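Local coordinates for nitrogenase molybdenum-iron protein beta chain (Clostridium pasteurianum, PDB 5VPW), which forms part of the nitrogenase complex, which reduces dinitrogen to ammonia, and shares an [8Fe-7S] cluster with the alpha chain, at residues 33-38 with 224-229. Residues are numbered along the deposited sequence; the frame is centred on the assembly and turned at random.
Sequences LGIHNC and TKIEDL
Thr-224 is held between Gly-34 and His-36 by two backbone hydrogen bonds: its N donates to Gly-34 O (2.9 Å), and its O accepts from His-36 N (2.9 Å). Both are nearly straight at the hydrogen. They make a single parallel beta bridge centred on Ile-35 and Thr-224. Beyond the bridge a water takes over, donating to His-36 O and accepting from Ile-226 N in the first turn of helix 226-231. The side chains divide between a polar and an apolar side. The imidazole of His-36, its CG opposite the backbone N (chi1 -173°), lies alongside the Lys-225 chain, which bends at its last two torsions to bring NZ over the rim of one ring face, 4.0 Å from His-36 CD2. Asn-37 OD1 lies over the opposite face, and a hydrogen bond between His-36 ND1 and Gly-222 O fixes the ring's rotation. The proximity of the ammonium probably disfavours a protonated imidazole. On the apolar side, Ile-35 and Leu-229 cross at about a right angle, and Ile-35 CG2, itself anti to the backbone N, meets Leu-229 CD1 at 3.8 Å. Ile-157 of helix 146-161 touches both side chains, while Ile-99 of strand 99-104 packs on Ile-35 and Ile-226. Thr-224 OG1 is hydrogen-bonded to Met-200 O. The type II turn from Ile-35 to Cys-38 then leads into strand 38-43. The bridge ties the loop between helix 24-32 and strand 38-43 in one parallel alpha/beta domain to the approach to helix 226-231 in the next, an interdomain contact within the multidomain nitrogenase component 1 fold.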
loop_
_atom_site.group_PDB
_atom_site.type_symbol
_atom_site.label_atom_id
_atom_site.label_comp_id
_atom_site.label_asym_id
_atom_site.label_seq_id
_atom_site.Cartn_x
_atom_site.Cartn_y
_atom_site.Cartn_z
ATOM N N LEU B 33 -29.488 -3.814 -3.621
ATOM C CA LEU B 33 -28.797 -4.763 -2.718
ATOM C C LEU B 33 -28.644 -4.187 -1.317
ATOM O O LEU B 33 -28.238 -4.884 -0.396
ATOM C CB LEU B 33 -27.423 -5.184 -3.259
ATOM C CG LEU B 33 -27.547 -6.067 -4.521
ATOM C CD1 LEU B 33 -26.232 -6.141 -5.268
ATOM C CD2 LEU B 33 -28.083 -7.440 -4.185
ATOM N N GLY B 34 -28.924 -2.895 -1.167
ATOM C CA GLY B 34 -28.950 -2.313 0.147
ATOM C C GLY B 34 -30.284 -2.454 0.870
ATOM O O GLY B 34 -30.464 -1.849 1.904
ATOM N N ILE B 35 -31.225 -3.180 0.294
ATOM C CA ILE B 35 -32.486 -3.571 0.955
ATOM C C ILE B 35 -32.399 -5.039 1.304
ATOM O O ILE B 35 -32.066 -5.854 0.460
ATOM C CB ILE B 35 -33.683 -3.383 -0.000
ATOM C CG1 ILE B 35 -33.770 -1.952 -0.514
ATOM C CG2 ILE B 35 -35.001 -3.760 0.653
ATOM C CD1 ILE B 35 -34.777 -1.785 -1.640
ATOM N N HIS B 36 -32.749 -5.386 2.542
ATOM C CA HIS B 36 -32.755 -6.775 3.002
ATOM C C HIS B 36 -33.774 -7.621 2.254
ATOM O O HIS B 36 -34.905 -7.182 2.005
ATOM C CB HIS B 36 -33.036 -6.829 4.501
ATOM C CG HIS B 36 -32.900 -8.192 5.078
ATOM N ND1 HIS B 36 -31.708 -8.888 5.069
ATOM C CD2 HIS B 36 -33.803 -8.997 5.686
ATOM C CE1 HIS B 36 -31.876 -10.058 5.654
ATOM N NE2 HIS B 36 -33.140 -10.151 6.035
ATOM N N ASN B 37 -33.345 -8.806 1.857
ATOM C CA ASN B 37 -34.182 -9.783 1.159
ATOM C C ASN B 37 -34.787 -9.256 -0.133
ATOM O O ASN B 37 -35.916 -9.590 -0.488
ATOM C CB ASN B 37 -35.281 -10.288 2.106
ATOM C CG ASN B 37 -34.724 -11.140 3.207
ATOM O OD1 ASN B 37 -33.498 -11.394 3.273
ATOM N ND2 ASN B 37 -35.613 -11.600 4.098
ATOM N N CYS B 38 -34.009 -8.454 -0.844
ATOM C CA CYS B 38 -34.410 -7.894 -2.117
ATOM C C CYS B 38 -33.648 -8.511 -3.254
ATOM O O CYS B 38 -32.415 -8.658 -3.182
ATOM C CB CYS B 38 -34.163 -6.386 -2.093
ATOM S SG CYS B 38 -34.418 -5.566 -3.665
ATOM N N THR B 224 -31.182 -2.759 4.599
ATOM C CA THR B 224 -32.182 -2.137 5.437
ATOM C C THR B 224 -33.463 -2.927 5.334
ATOM O O THR B 224 -33.885 -3.316 4.248
ATOM C CB THR B 224 -32.444 -0.702 4.997
ATOM O OG1 THR B 224 -31.203 -0.022 4.877
ATOM C CG2 THR B 224 -33.356 0.023 5.987
ATOM N N LYS B 225 -34.099 -3.165 6.464
ATOM C CA LYS B 225 -35.334 -3.916 6.464
ATOM C C LYS B 225 -36.502 -3.118 5.899
ATOM O O LYS B 225 -36.631 -1.916 6.152
ATOM C CB LYS B 225 -35.652 -4.412 7.869
ATOM C CG LYS B 225 -34.628 -5.414 8.354
ATOM C CD LYS B 225 -34.989 -6.047 9.673
ATOM C CE LYS B 225 -34.454 -7.475 9.747
ATOM N NZ LYS B 225 -33.032 -7.538 9.317
ATOM N N ILE B 226 -37.325 -3.821 5.122
ATOM C CA ILE B 226 -38.565 -3.274 4.547
ATOM C C ILE B 226 -39.385 -2.507 5.591
ATOM O O ILE B 226 -39.810 -1.381 5.349
ATOM C CB ILE B 226 -39.430 -4.398 3.938
ATOM C CG1 ILE B 226 -38.805 -4.893 2.631
ATOM C CG2 ILE B 226 -40.854 -3.907 3.659
ATOM C CD1 ILE B 226 -39.291 -6.262 2.210
ATOM N N GLU B 227 -39.595 -3.110 6.749
ATOM C CA GLU B 227 -40.366 -2.439 7.810
ATOM C C GLU B 227 -39.722 -1.094 8.214
ATOM O O GLU B 227 -40.423 -0.125 8.506
ATOM C CB GLU B 227 -40.593 -3.365 9.027
ATOM C CG GLU B 227 -39.343 -4.067 9.574
ATOM C CD GLU B 227 -39.030 -5.453 8.954
ATOM O OE1 GLU B 227 -39.081 -5.664 7.687
ATOM O OE2 GLU B 227 -38.677 -6.346 9.768
ATOM N N ASP B 228 -38.391 -0.993 8.197
ATOM C CA ASP B 228 -37.749 0.288 8.521
ATOM C C ASP B 228 -37.808 1.290 7.374
ATOM O O ASP B 228 -37.879 2.493 7.593
ATOM C CB ASP B 228 -36.298 0.083 8.996
ATOM C CG ASP B 228 -36.232 -0.609 10.342
ATOM O OD1 ASP B 228 -36.796 -0.055 11.322
ATOM O OD2 ASP B 228 -35.639 -1.710 10.409
ATOM N N LEU B 229 -37.785 0.799 6.144
ATOM C CA LEU B 229 -37.971 1.658 4.994
ATOM C C LEU B 229 -39.362 2.308 5.015
ATOM O O LEU B 229 -39.532 3.496 4.674
ATOM C CB LEU B 229 -37.791 0.844 3.718
ATOM C CG LEU B 229 -36.349 0.345 3.543
ATOM C CD1 LEU B 229 -36.292 -0.652 2.408
ATOM C CD2 LEU B 229 -35.473 1.547 3.265
HETATM O O HOH W 1 -36.466 -6.529 4.298
#